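Local coordinates for protein alpha-fucosidase (Bifidobacterium bifidum, PDB 2EAB) that probably releases alpha-1,2-linked L-fucose from glycans by hydrolysis, this chain being the catalytic part of a longer membrane protein, at residues Glu76-Thr81 with Ala280-Lys285; Gly134-Trp139 with Ile400-Ala405; Ser216-Thr221 with Lys232-Asn237; Asn238-Asn243 with Ser290-Glu295; Tyr284-Pro289 with Ser391-Asn396. One frame throughout, in Å; residues are numbered along the deposited sequence.

Contact 1. Residues Glu76-Thr81 with Ala280-Lys285. With CA (calcium ion), chain C.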
# COMPACT_ATOMS: atom_id res chain seq x y z
N GLU A 76 1.04 8.79 15.78
CA GLU A 76 2.45 8.62 15.42
C GLU A 76 2.65 7.15 15.03
O GLU A 76 2.17 6.24 15.72
CB GLU A 76 3.38 9.04 16.56
CG GLU A 76 4.80 9.42 16.10
CD GLU A 76 5.78 8.25 16.04
OE1 GLU A 76 6.92 8.47 15.54
OE2 GLU A 76 5.43 7.14 16.49
N GLU A 77 3.37 6.94 13.93
CA GLU A 77 3.45 5.65 13.24
C GLU A 77 3.98 4.49 14.09
O GLU A 77 3.71 3.33 13.77
CB GLU A 77 4.30 5.77 11.97
CG GLU A 77 5.73 6.20 12.27
CD GLU A 77 6.72 6.00 11.15
OE1 GLU A 77 7.84 6.53 11.30
OE2 GLU A 77 6.40 5.32 10.14
N THR A 78 4.76 4.80 15.12
CA THR A 78 5.40 3.74 15.91
C THR A 78 4.69 3.40 17.21
O THR A 78 5.21 2.60 18.00
CB THR A 78 6.90 4.03 16.21
OG1 THR A 78 7.01 5.13 17.12
CG2 THR A 78 7.67 4.34 14.94
N LEU A 79 3.51 3.97 17.45
CA LEU A 79 2.79 3.70 18.69
C LEU A 79 2.07 2.36 18.57
O LEU A 79 0.89 2.28 18.23
CB LEU A 79 1.83 4.84 19.07
CG LEU A 79 1.40 4.80 20.54
CD1 LEU A 79 2.54 5.20 21.47
CD2 LEU A 79 0.20 5.68 20.77
N TRP A 80 2.83 1.31 18.86
CA TRP A 80 2.45 -0.07 18.66
C TRP A 80 2.60 -0.85 19.96
O TRP A 80 3.67 -0.84 20.56
CB TRP A 80 3.38 -0.69 17.61
CG TRP A 80 2.87 -0.72 16.21
CD1 TRP A 80 3.00 0.23 15.24
CD2 TRP A 80 2.17 -1.81 15.62
NE1 TRP A 80 2.40 -0.21 14.07
CE2 TRP A 80 1.89 -1.46 14.28
CE3 TRP A 80 1.75 -3.06 16.09
CZ2 TRP A 80 1.19 -2.32 13.42
CZ3 TRP A 80 1.07 -3.91 15.24
CH2 TRP A 80 0.79 -3.53 13.92
N THR A 81 1.53 -1.51 20.40
CA THR A 81 1.65 -2.49 21.47
C THR A 81 2.18 -3.81 20.89
O THR A 81 2.33 -3.95 19.68
CB THR A 81 0.30 -2.74 22.17
OG1 THR A 81 -0.66 -3.15 21.20
CG2 THR A 81 -0.19 -1.49 22.90
N ALA A 280 6.00 14.55 18.35
CA ALA A 280 5.80 13.35 19.14
C ALA A 280 6.81 12.29 18.72
O ALA A 280 7.27 12.29 17.57
CB ALA A 280 4.39 12.82 18.97
N ALA A 281 7.13 11.40 19.65
CA ALA A 281 8.04 10.30 19.38
C ALA A 281 7.88 9.21 20.42
O ALA A 281 7.36 9.44 21.52
CB ALA A 281 9.48 10.77 19.37
N THR A 282 8.34 8.02 20.04
CA THR A 282 8.51 6.92 20.96
C THR A 282 9.97 6.48 20.91
O THR A 282 10.75 6.99 20.08
CB THR A 282 7.64 5.69 20.60
OG1 THR A 282 8.22 5.02 19.47
CG2 THR A 282 6.20 6.08 20.29
N ASP A 283 10.33 5.54 21.77
CA ASP A 283 11.64 4.89 21.70
C ASP A 283 11.62 3.60 20.87
O ASP A 283 12.51 2.76 21.01
CB ASP A 283 12.21 4.64 23.11
CG ASP A 283 11.43 3.59 23.90
OD1 ASP A 283 10.23 3.40 23.64
OD2 ASP A 283 12.03 2.98 24.81
N TYR A 284 10.62 3.44 20.00
CA TYR A 284 10.62 2.33 19.05
C TYR A 284 11.86 2.36 18.17
O TYR A 284 12.34 3.43 17.80
CB TYR A 284 9.38 2.39 18.14
CG TYR A 284 9.41 1.34 17.05
CD1 TYR A 284 8.99 0.04 17.30
CD2 TYR A 284 9.89 1.64 15.77
CE1 TYR A 284 9.05 -0.94 16.33
CE2 TYR A 284 9.95 0.66 14.78
CZ TYR A 284 9.53 -0.62 15.06
OH TYR A 284 9.59 -1.59 14.07
N LYS A 285 12.39 1.19 17.82
CA LYS A 285 13.34 1.09 16.72
C LYS A 285 13.11 -0.23 16.02
O LYS A 285 12.85 -1.24 16.67
CB LYS A 285 14.79 1.19 17.22
CG LYS A 285 15.83 1.39 16.13
CD LYS A 285 17.22 1.61 16.72
CE LYS A 285 18.31 1.65 15.66
NZ LYS A 285 18.12 2.75 14.67
CA CA C . 4.57 5.34 8.20
O HOH W 1 8.94 7.64 17.15
O HOH W 2 7.74 11.08 15.10
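Thr78 meets Thr282 and Tyr284 with every atom of its side chain. Its CB lies 3.5 Å from Tyr284 CB. From there CG2 reaches the Tyr284 ring obliquely, 3.6 Å from CD2. The other branch, OG1, sits between the backbone N and the carbonyl carbon (chi1 69°), where it meets Thr282 OG1 at 2.6 Å. Thr282 is the donor. Thr78 OG1 donates in turn to Glu76 OE2, at its syn lone pair. Tyr284 N donates to Thr282 OG1 in an ST turn. This chain of hydrogen bonds joins the two sheets of the N-terminal beta domain: Glu76-Leu79 is a type I turn leaving strand 69-76 of one sheet, and Thr282 ends strand 273-282 of the other. The same turn points Glu77 at the calcium ion, with OE2 2.7 Å from the metal. Thr78 N also binds Glu76 OE2, from 48° above the carboxylate plane, so two donors grip that oxygen. Its partner OE1 accepts from two waters. One of them accepts from Thr282 N, and the other donates to Ala280 O. Leu79 CD1 packs on Thr282 CG2 at 3.9 Å.

Contact 2. Residues Gly134-Trp139 with Ile400-Ala405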
# COMPACT_ATOMS: atom_id res chain seq x y z
N GLY A 134 -0.10 -7.57 19.67
CA GLY A 134 -0.32 -6.14 19.74
C GLY A 134 -1.03 -5.60 18.52
O GLY A 134 -1.61 -6.35 17.74
N ASN A 135 -0.99 -4.28 18.38
CA ASN A 135 -1.66 -3.57 17.30
C ASN A 135 -1.22 -2.12 17.29
O ASN A 135 -0.52 -1.67 18.20
CB ASN A 135 -3.19 -3.73 17.37
CG ASN A 135 -3.84 -3.09 18.61
OD1 ASN A 135 -3.18 -2.71 19.59
ND2 ASN A 135 -5.16 -3.00 18.57
N TYR A 136 -1.61 -1.41 16.23
CA TYR A 136 -1.38 0.02 16.11
C TYR A 136 -2.42 0.77 16.92
O TYR A 136 -3.61 0.45 16.86
CB TYR A 136 -1.53 0.40 14.65
CG TYR A 136 -1.21 1.85 14.32
CD1 TYR A 136 0.03 2.39 14.64
CD2 TYR A 136 -2.12 2.65 13.64
CE1 TYR A 136 0.34 3.70 14.31
CE2 TYR A 136 -1.82 3.97 13.31
CZ TYR A 136 -0.58 4.48 13.64
OH TYR A 136 -0.26 5.77 13.30
N LEU A 137 -1.97 1.79 17.66
CA LEU A 137 -2.84 2.60 18.51
C LEU A 137 -3.07 3.99 17.98
O LEU A 137 -2.10 4.67 17.59
CB LEU A 137 -2.21 2.79 19.89
CG LEU A 137 -1.92 1.60 20.80
CD1 LEU A 137 -1.24 2.05 22.07
CD2 LEU A 137 -3.17 0.84 21.11
N ASN A 138 -4.31 4.47 18.02
CA ASN A 138 -4.54 5.91 18.00
C ASN A 138 -3.78 6.49 19.19
O ASN A 138 -3.90 5.99 20.31
CB ASN A 138 -6.02 6.24 18.12
CG ASN A 138 -6.25 7.70 18.47
OD1 ASN A 138 -5.98 8.60 17.67
ND2 ASN A 138 -6.71 7.95 19.69
N TRP A 139 -2.99 7.54 18.95
CA TRP A 139 -2.24 8.18 20.02
C TRP A 139 -3.20 8.92 20.95
O TRP A 139 -3.21 8.70 22.16
CB TRP A 139 -1.19 9.13 19.43
CG TRP A 139 -0.29 9.80 20.43
CD1 TRP A 139 -0.66 10.69 21.40
CD2 TRP A 139 1.13 9.66 20.52
NE1 TRP A 139 0.45 11.11 22.10
CE2 TRP A 139 1.56 10.49 21.58
CE3 TRP A 139 2.08 8.91 19.82
CZ2 TRP A 139 2.90 10.59 21.95
CZ3 TRP A 139 3.41 9.01 20.19
CH2 TRP A 139 3.81 9.85 21.25
N ILE A 400 -1.40 5.88 8.36
CA ILE A 400 -0.99 6.19 9.72
C ILE A 400 -2.16 6.72 10.57
O ILE A 400 -1.95 7.09 11.73
CB ILE A 400 0.17 7.24 9.80
CG1 ILE A 400 -0.21 8.56 9.10
CG2 ILE A 400 1.48 6.65 9.29
CD1 ILE A 400 0.77 9.69 9.37
N TRP A 401 -3.37 6.75 10.01
CA TRP A 401 -4.49 7.48 10.62
C TRP A 401 -5.48 6.54 11.30
O TRP A 401 -6.02 5.65 10.65
CB TRP A 401 -5.20 8.35 9.58
CG TRP A 401 -4.27 9.35 8.95
CD1 TRP A 401 -3.87 10.53 9.49
CD2 TRP A 401 -3.60 9.23 7.69
NE1 TRP A 401 -3.00 11.17 8.64
CE2 TRP A 401 -2.81 10.40 7.53
CE3 TRP A 401 -3.59 8.26 6.67
CZ2 TRP A 401 -2.03 10.63 6.39
CZ3 TRP A 401 -2.81 8.49 5.55
CH2 TRP A 401 -2.03 9.66 5.42
N SER A 402 -5.74 6.75 12.58
CA SER A 402 -6.70 5.93 13.32
C SER A 402 -7.26 6.71 14.50
O SER A 402 -6.62 7.62 15.00
CB SER A 402 -6.05 4.65 13.82
OG SER A 402 -5.13 4.95 14.85
N VAL A 403 -8.45 6.30 14.93
CA VAL A 403 -9.09 6.88 16.11
C VAL A 403 -9.26 5.84 17.23
O VAL A 403 -9.42 6.21 18.39
CB VAL A 403 -10.47 7.52 15.75
CG1 VAL A 403 -11.52 6.45 15.48
CG2 VAL A 403 -10.93 8.48 16.84
N THR A 404 -9.22 4.57 16.87
CA THR A 404 -9.44 3.48 17.81
C THR A 404 -8.12 3.05 18.46
O THR A 404 -7.05 3.16 17.85
CB THR A 404 -10.08 2.28 17.11
OG1 THR A 404 -9.28 1.93 15.96
CG2 THR A 404 -11.49 2.61 16.64
N ALA A 405 -8.20 2.57 19.70
CA ALA A 405 -7.03 2.04 20.40
C ALA A 405 -7.43 1.02 21.45
O ALA A 405 -8.49 1.13 22.06
CB ALA A 405 -6.23 3.16 21.05
O HOH W 3 -5.36 2.35 15.73
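Tyr136 reaches across to Ile400 with its hydroxyl, and Asn138 meets Thr404 through its backbone. Tyr136 OH donates to Ile400 O at 2.7 Å, and this oxygen lies at the ring edge, in its plane. The hydroxyl also has a weak bond to Glu76 O. Tyr136 CG is anti to the backbone N (chi1 -175°), and the end of the ring comes near the 400-405 loop. Asn138 N donates to Thr404 O at 3.0 Å, with an N-H...O angle of 158°. A water donates to Tyr136 O and to Thr404 O, 2.8 Å from each. Thr404 O is thus held by both a peptide N-H and a water. Leu137 CD2 makes an apolar contact with Ala405 CB at 3.8 Å. Asn138 CB packs against the backbone, 3.4 Å from Val403 C. Ser402 OG stands 3.8 Å from Tyr136 CE2.

Further out, other residues position these groups. Ser402 OG is hydrogen-bonded to Asn75 OD1, and the Tyr136 ring meets the Trp80 ring, with planes at about 45°. Ile400 lays CG1 over the centre of the Trp401 ring, 3.5 Å above its plane. Trp401 NE1 in turn binds Phe54 O.

All touching residues are buried. One loop runs into strand 140-145 of the N-terminal beta domain, and the other belongs to the family 95 catalytic region. The contact is therefore part of the interface between the beta domain and the helical catalytic domain, and Ile400 brings it beside the calcium site.

Contact 3. Residues Ser216-Thr221 with Lys232-Asn237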
# COMPACT_ATOMS: atom_id res chain seq x y z
N SER A 216 -3.72 0.74 28.04
CA SER A 216 -3.13 0.84 29.37
C SER A 216 -1.84 1.64 29.34
O SER A 216 -1.13 1.69 28.33
CB SER A 216 -2.91 -0.54 30.00
OG SER A 216 -1.90 -1.27 29.32
N LYS A 217 -1.55 2.29 30.47
CA LYS A 217 -0.44 3.22 30.58
C LYS A 217 0.26 3.05 31.90
O LYS A 217 -0.36 2.64 32.90
CB LYS A 217 -0.95 4.66 30.48
CG LYS A 217 -1.77 4.97 29.24
CD LYS A 217 -2.48 6.31 29.36
CE LYS A 217 -3.38 6.59 28.17
NZ LYS A 217 -4.53 5.65 28.07
N THR A 218 1.54 3.36 31.92
CA THR A 218 2.30 3.43 33.16
C THR A 218 2.97 4.79 33.26
O THR A 218 3.62 5.24 32.31
CB THR A 218 3.37 2.31 33.25
OG1 THR A 218 4.39 2.55 32.29
CG2 THR A 218 2.76 0.96 32.97
N GLY A 219 2.78 5.44 34.40
CA GLY A 219 3.47 6.69 34.72
C GLY A 219 3.26 7.86 33.78
O GLY A 219 4.16 8.67 33.61
N GLU A 220 2.07 7.96 33.19
CA GLU A 220 1.79 9.10 32.32
C GLU A 220 1.61 10.38 33.12
O GLU A 220 0.94 10.39 34.15
CB GLU A 220 0.55 8.88 31.45
CG GLU A 220 0.42 9.96 30.38
CD GLU A 220 -0.89 9.92 29.64
OE1 GLU A 220 -0.95 9.28 28.57
OE2 GLU A 220 -1.87 10.54 30.12
N THR A 221 2.23 11.45 32.64
CA THR A 221 2.02 12.79 33.20
C THR A 221 1.73 13.79 32.09
O THR A 221 2.19 13.63 30.94
CB THR A 221 3.24 13.28 34.01
OG1 THR A 221 4.40 13.33 33.17
CG2 THR A 221 3.52 12.37 35.20
N LYS A 232 3.62 12.61 28.48
CA LYS A 232 4.61 11.55 28.34
C LYS A 232 4.30 10.41 29.29
O LYS A 232 3.72 10.61 30.36
CB LYS A 232 6.02 12.10 28.59
CG LYS A 232 6.25 12.65 29.99
CD LYS A 232 7.58 13.36 30.11
CE LYS A 232 7.77 13.89 31.52
NZ LYS A 232 8.97 14.76 31.64
N GLY A 233 4.69 9.21 28.89
CA GLY A 233 4.47 8.03 29.70
C GLY A 233 5.02 6.81 29.01
O GLY A 233 5.85 6.93 28.10
N ALA A 234 4.57 5.63 29.43
CA ALA A 234 4.95 4.38 28.79
C ALA A 234 3.70 3.55 28.57
O ALA A 234 2.77 3.58 29.38
CB ALA A 234 5.95 3.62 29.64
N LEU A 235 3.66 2.81 27.46
CA LEU A 235 2.55 1.89 27.23
C LEU A 235 2.57 0.81 28.30
O LEU A 235 3.62 0.25 28.61
CB LEU A 235 2.62 1.26 25.84
CG LEU A 235 2.48 2.22 24.65
CD1 LEU A 235 2.52 1.44 23.35
CD2 LEU A 235 1.21 3.06 24.74
N GLY A 236 1.40 0.51 28.85
CA GLY A 236 1.28 -0.54 29.86
C GLY A 236 1.57 -1.92 29.30
O GLY A 236 2.12 -2.78 29.99
N ASN A 237 1.22 -2.14 28.03
CA ASN A 237 1.37 -3.46 27.44
C ASN A 237 2.82 -3.90 27.27
O ASN A 237 3.13 -5.07 27.47
CB ASN A 237 0.57 -3.54 26.13
CG ASN A 237 1.08 -4.61 25.19
OD1 ASN A 237 2.11 -4.44 24.54
ND2 ASN A 237 0.35 -5.71 25.09
O HOH W 4 -0.59 -0.36 26.42
O HOH W 5 4.81 -0.23 31.08
O HOH W 6 5.76 10.80 33.05
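Peptide planes are the flat groups that meet between Ser216-Thr221 and Lys232-Asn237, and they are approached in different ways. Gly236 N bonds Ser216 O from above the carbonyl plane, 57° out of it, at 2.8 Å. Ala234 N comes to Thr218 O within the carbonyl plane, at 3.1 Å. Thr221 N approaches Lys232 O nearly along the C=O axis. The CA of Glu220 adds a CH...O contact to the same Lys232 O at 3.1 Å.

Thr218-Ala234 and Thr221-Lys232 are antiparallel hydrogen-bonded pairs. The register slips by one between them, so Gly219 and Glu220 together face Gly233: a beta bulge. All four paired side chains lie on one face of the hairpin. Thr218 OG1 touches Ala234 CB at 3.3 Å. Thr221 and Lys232 run side by side, with OG1 3.7 Å from CG. Glu220 CG passes 3.4 Å from Lys232 O, and its OE1 is bonded to Tyr242 OH and Thr211 OG1.

Strand 217-225 is an outermost strand of the nine-stranded sheet. Two waters bridge the segments, and a third does so only weakly. One donates to Leu235 O and is bonded to Thr218 OG1 at 3.1 Å. The pairing thus rests mainly on backbone bonds, and its polar side chains suit a hairpin at the protein surface.

Contact 4. Residues Asn238-Asn243 with Ser290-Glu295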
# COMPACT_ATOMS: atom_id res chain seq x y z
N ASN A 238 3.71 -2.97 26.91
CA ASN A 238 5.08 -3.35 26.54
C ASN A 238 6.19 -2.39 26.97
O ASN A 238 7.35 -2.59 26.60
CB ASN A 238 5.18 -3.57 25.03
CG ASN A 238 4.91 -2.31 24.24
OD1 ASN A 238 4.76 -1.22 24.80
ND2 ASN A 238 4.83 -2.44 22.92
N GLY A 239 5.84 -1.34 27.72
CA GLY A 239 6.83 -0.39 28.20
C GLY A 239 7.36 0.60 27.18
O GLY A 239 8.27 1.36 27.50
N LEU A 240 6.82 0.60 25.96
CA LEU A 240 7.22 1.58 24.94
C LEU A 240 7.04 3.00 25.48
O LEU A 240 5.97 3.34 25.99
CB LEU A 240 6.39 1.41 23.67
CG LEU A 240 6.85 2.21 22.45
CD1 LEU A 240 8.10 1.60 21.84
CD2 LEU A 240 5.75 2.28 21.41
N LEU A 241 8.08 3.81 25.38
CA LEU A 241 8.03 5.19 25.86
C LEU A 241 7.39 6.08 24.82
O LEU A 241 7.64 5.92 23.63
CB LEU A 241 9.42 5.73 26.17
CG LEU A 241 10.26 4.94 27.18
CD1 LEU A 241 11.67 5.52 27.26
CD2 LEU A 241 9.61 4.95 28.56
N TYR A 242 6.56 7.02 25.27
CA TYR A 242 5.96 7.99 24.36
C TYR A 242 6.01 9.39 24.95
O TYR A 242 5.98 9.57 26.18
CB TYR A 242 4.52 7.59 23.98
CG TYR A 242 3.54 7.53 25.12
CD1 TYR A 242 2.83 8.66 25.53
CD2 TYR A 242 3.30 6.33 25.79
CE1 TYR A 242 1.92 8.61 26.58
CE2 TYR A 242 2.38 6.26 26.84
CZ TYR A 242 1.70 7.40 27.23
OH TYR A 242 0.81 7.31 28.27
N ASN A 243 6.09 10.38 24.07
CA ASN A 243 6.23 11.77 24.46
C ASN A 243 5.68 12.65 23.34
O ASN A 243 6.07 12.50 22.18
CB ASN A 243 7.72 12.08 24.72
CG ASN A 243 7.95 13.48 25.29
OD1 ASN A 243 7.70 14.48 24.63
ND2 ASN A 243 8.46 13.54 26.52
N SER A 290 15.27 -6.36 20.28
CA SER A 290 14.75 -5.50 21.36
C SER A 290 13.74 -4.44 20.91
O SER A 290 12.93 -3.98 21.71
CB SER A 290 15.89 -4.81 22.11
OG SER A 290 16.46 -3.77 21.32
N TYR A 291 13.84 -4.05 19.65
CA TYR A 291 12.95 -3.04 19.05
C TYR A 291 12.84 -1.74 19.84
O TYR A 291 11.77 -1.14 19.94
CB TYR A 291 11.56 -3.63 18.75
CG TYR A 291 11.61 -4.69 17.68
CD1 TYR A 291 11.49 -4.34 16.34
CD2 TYR A 291 11.81 -6.03 18.00
CE1 TYR A 291 11.56 -5.31 15.34
CE2 TYR A 291 11.88 -7.01 17.01
CZ TYR A 291 11.76 -6.64 15.69
OH TYR A 291 11.83 -7.63 14.72
N ARG A 292 13.97 -1.29 20.39
CA ARG A 292 14.05 -0.02 21.12
C ARG A 292 15.31 0.75 20.76
O ARG A 292 16.33 0.15 20.40
CB ARG A 292 14.02 -0.24 22.63
CG ARG A 292 12.76 -0.91 23.17
CD ARG A 292 11.53 -0.02 23.01
NE ARG A 292 10.37 -0.56 23.71
CZ ARG A 292 9.52 -1.45 23.19
NH1 ARG A 292 9.69 -1.91 21.95
NH2 ARG A 292 8.50 -1.88 23.92
N THR A 293 15.25 2.08 20.88
CA THR A 293 16.43 2.92 20.65
C THR A 293 17.45 2.80 21.77
O THR A 293 18.64 3.06 21.56
CB THR A 293 16.07 4.40 20.51
OG1 THR A 293 15.43 4.83 21.72
CG2 THR A 293 15.16 4.64 19.31
N GLY A 294 16.99 2.45 22.97
CA GLY A 294 17.86 2.45 24.15
C GLY A 294 17.83 3.77 24.91
O GLY A 294 18.51 3.92 25.93
N GLU A 295 17.07 4.74 24.40
CA GLU A 295 16.90 6.02 25.08
C GLU A 295 16.14 5.86 26.38
O GLU A 295 15.28 4.98 26.50
CB GLU A 295 16.13 7.00 24.20
CG GLU A 295 16.86 7.51 22.99
CD GLU A 295 15.91 8.20 22.05
OE1 GLU A 295 15.05 7.50 21.46
OE2 GLU A 295 16.00 9.43 21.90
O HOH W 7 10.07 -1.65 26.80
O HOH W 8 10.67 1.09 26.08
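Arg292 sets a face of its guanidinium on Leu240 and its edge to Asn238, and this is the tight part of the contact. Leu240 CD1 sits over the centre of one face, 3.6 Å from CZ. At the edge, NH2 reaches Asn238 O at 3.0 Å in a weak bond, bent to 128°. NH1 turns back to its own neighbour Tyr291 O, which lies in the guanidinium plane, and this bond is straighter at 167°. Asn238 closes an Asx turn, its OD1 accepting from Leu240 N at 3.0 Å, while ND2 binds Gly82 O and Trp80 O. The turn leads into strand 241-250, and Leu240 packs on the guanidinium face.

The NE edge is looser and watered. One water accepts from Arg292 NE at 2.9 Å and donates to Gly239 O. A second donates to Asn238 O and only weakly accepts from NE. Farther along, Leu241 CD1 touches Glu295 O at 3.7 Å. Glu295 is held by Thr293 OG1 in its own loop and by a salt bridge to Arg303.

The ion pair of Arg292 with Asp283 is long and weak, so carbonyl oxygens and water probably share in balancing its charge, with Leu240 shielding one face.

Contact 5. Residues Tyr284-Pro289 with Ser391-Asn396. With CA (calcium ion), chain C; EDO (1,2-ethanediol), chain H.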
# COMPACT_ATOMS: atom_id res chain seq x y z
N TYR A 284 10.62 3.44 20.00
CA TYR A 284 10.62 2.33 19.05
C TYR A 284 11.86 2.36 18.17
O TYR A 284 12.34 3.43 17.80
CB TYR A 284 9.38 2.39 18.14
CG TYR A 284 9.41 1.34 17.05
CD1 TYR A 284 8.99 0.04 17.30
CD2 TYR A 284 9.89 1.64 15.77
CE1 TYR A 284 9.05 -0.94 16.33
CE2 TYR A 284 9.95 0.66 14.78
CZ TYR A 284 9.53 -0.62 15.06
OH TYR A 284 9.59 -1.59 14.07
N LYS A 285 12.39 1.19 17.82
CA LYS A 285 13.34 1.09 16.72
C LYS A 285 13.11 -0.23 16.02
O LYS A 285 12.85 -1.24 16.67
CB LYS A 285 14.79 1.19 17.22
CG LYS A 285 15.83 1.39 16.13
CD LYS A 285 17.22 1.61 16.72
CE LYS A 285 18.31 1.65 15.66
NZ LYS A 285 18.12 2.75 14.67
N GLN A 286 13.21 -0.23 14.70
CA GLN A 286 13.10 -1.47 13.94
C GLN A 286 14.46 -2.16 14.00
O GLN A 286 15.29 -2.02 13.08
CB GLN A 286 12.63 -1.24 12.51
CG GLN A 286 12.25 -2.55 11.82
CD GLN A 286 11.64 -2.37 10.45
OE1 GLN A 286 11.68 -1.29 9.86
NE2 GLN A 286 11.06 -3.44 9.94
N LYS A 287 14.68 -2.87 15.10
CA LYS A 287 15.97 -3.46 15.43
C LYS A 287 15.70 -4.73 16.22
O LYS A 287 15.31 -4.67 17.38
CB LYS A 287 16.82 -2.48 16.26
CG LYS A 287 18.21 -3.00 16.59
CD LYS A 287 19.09 -1.95 17.27
CE LYS A 287 19.31 -2.24 18.74
NZ LYS A 287 20.54 -1.56 19.26
N TYR A 288 15.91 -5.88 15.59
CA TYR A 288 15.68 -7.17 16.22
C TYR A 288 16.84 -7.48 17.17
O TYR A 288 17.99 -7.26 16.79
CB TYR A 288 15.58 -8.26 15.14
CG TYR A 288 15.41 -9.65 15.70
CD1 TYR A 288 14.14 -10.16 15.98
CD2 TYR A 288 16.52 -10.46 15.95
CE1 TYR A 288 13.97 -11.43 16.51
CE2 TYR A 288 16.37 -11.73 16.47
CZ TYR A 288 15.10 -12.21 16.74
OH TYR A 288 14.98 -13.47 17.27
N PRO A 289 16.57 -8.05 18.36
CA PRO A 289 15.28 -8.43 18.93
C PRO A 289 14.60 -7.44 19.89
O PRO A 289 13.46 -7.70 20.29
CB PRO A 289 15.63 -9.70 19.71
CG PRO A 289 16.99 -9.38 20.25
CD PRO A 289 17.68 -8.50 19.22
N SER A 391 10.30 7.54 6.95
CA SER A 391 9.36 6.84 7.83
C SER A 391 10.04 5.63 8.43
O SER A 391 10.83 4.95 7.76
CB SER A 391 8.13 6.36 7.07
OG SER A 391 7.31 7.45 6.68
N GLN A 392 9.73 5.34 9.69
CA GLN A 392 10.26 4.14 10.31
C GLN A 392 9.50 2.88 9.88
O GLN A 392 10.07 1.80 9.90
CB GLN A 392 10.26 4.26 11.82
CG GLN A 392 11.17 5.37 12.33
CD GLN A 392 11.48 5.22 13.79
OE1 GLN A 392 12.26 4.37 14.18
NE2 GLN A 392 10.86 6.06 14.61
N LEU A 393 8.24 3.04 9.49
CA LEU A 393 7.38 1.93 9.10
C LEU A 393 6.63 2.27 7.82
O LEU A 393 6.36 3.44 7.56
CB LEU A 393 6.40 1.59 10.23
CG LEU A 393 7.04 0.98 11.48
CD1 LEU A 393 6.08 0.98 12.66
CD2 LEU A 393 7.58 -0.42 11.22
N PRO A 394 6.28 1.24 7.02
CA PRO A 394 5.49 1.51 5.84
C PRO A 394 4.07 1.86 6.26
O PRO A 394 3.72 1.76 7.45
CB PRO A 394 5.52 0.17 5.09
CG PRO A 394 5.78 -0.85 6.12
CD PRO A 394 6.58 -0.19 7.20
N SER A 395 3.25 2.27 5.29
CA SER A 395 1.84 2.46 5.56
C SER A 395 1.21 1.15 6.05
O SER A 395 1.51 0.07 5.54
CB SER A 395 1.14 2.93 4.29
OG SER A 395 1.49 2.10 3.20
N ASN A 396 0.36 1.26 7.07
CA ASN A 396 -0.37 0.10 7.59
C ASN A 396 -1.78 0.04 6.97
O ASN A 396 -2.04 0.71 5.96
CB ASN A 396 -0.36 0.06 9.14
CG ASN A 396 -1.03 1.27 9.78
OD1 ASN A 396 -2.12 1.68 9.37
ND2 ASN A 396 -0.40 1.81 10.82
CA CA C . 4.57 5.34 8.20
C1 EDO H . 14.52 -5.85 12.36
O1 EDO H . 14.83 -7.18 11.91
C2 EDO H . 15.77 -4.88 12.33
O2 EDO H . 16.83 -5.55 13.00
O HOH W 9 14.09 4.72 16.13
O HOH W 10 11.06 5.78 17.52
O HOH W 11 13.46 2.17 13.12
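Tyr284-Pro289 and Ser391-Asn396 approach without a direct hydrogen bond, the closest CA atoms being those of Gln286 and Gln392, 7.3 Å apart, with Gln286 at the centre of an inverse gamma turn. Side chains and waters fill the gap. Gln392 extends beyond CG, and its OE1 lies at the edge of the Tyr284 ring, 3.9 Å from CD2. The amide and ring planes are 59° apart. Leu393 CD2 comes obliquely to the far end of that ring, 3.7 Å from Tyr284 OH. The hydroxyl itself is bonded to Ala489 O.

This contact joins the loop between strand 273-282 and helix 297-314 to the calcium-binding loop of the family 95 catalytic region. Leu393 O is 2.7 Å from the calcium ion, which Glu77 OE2 and Ser386 O also bind. Gln392 N donates to Glu77 OE1, so the glutamate grips metal and loop together.

Three waters link the Gln392 amide to the other loop. One accepts from NE2 and lies 2.7 Å from Tyr284 O. Another lies between Tyr284 O and OE1. The third donates to OE1 and accepts from Gln286 N at 2.9 Å. The extended Gln286 side chain brings OE1 to 3.5 Å from Gln392 O, two acceptors with no bond between them, and also packs on helix 442-450. Farther along, Tyr288 N donates to O2 of a 1,2-ethanediol, probably from the crystallisation liquor, at 2.8 Å.

Contacts 1 and 2 are buried, contacts 4 and 5 partly buried, and contact 3 lies at the surface. Contacts 1, 3 and 4 reach the same nine-stranded sheet, where strands 273-282, 241-250 and 228-235 are neighbours. Contact 3 is mainly backbone pairing. Contact 1 instead uses a chain of hydrogen bonds through hydroxyls, and contact 4 a charged side chain among carbonyls and waters. Contacts 2 and 5 tie the beta domain to the catalytic region, the first by direct bonds and the second largely through water. Contacts 1 and 5 share Tyr284 and Lys285 and both touch the calcium ion. Backbone bonds from Leu79 and Thr81 connect contact 1 to contact 2.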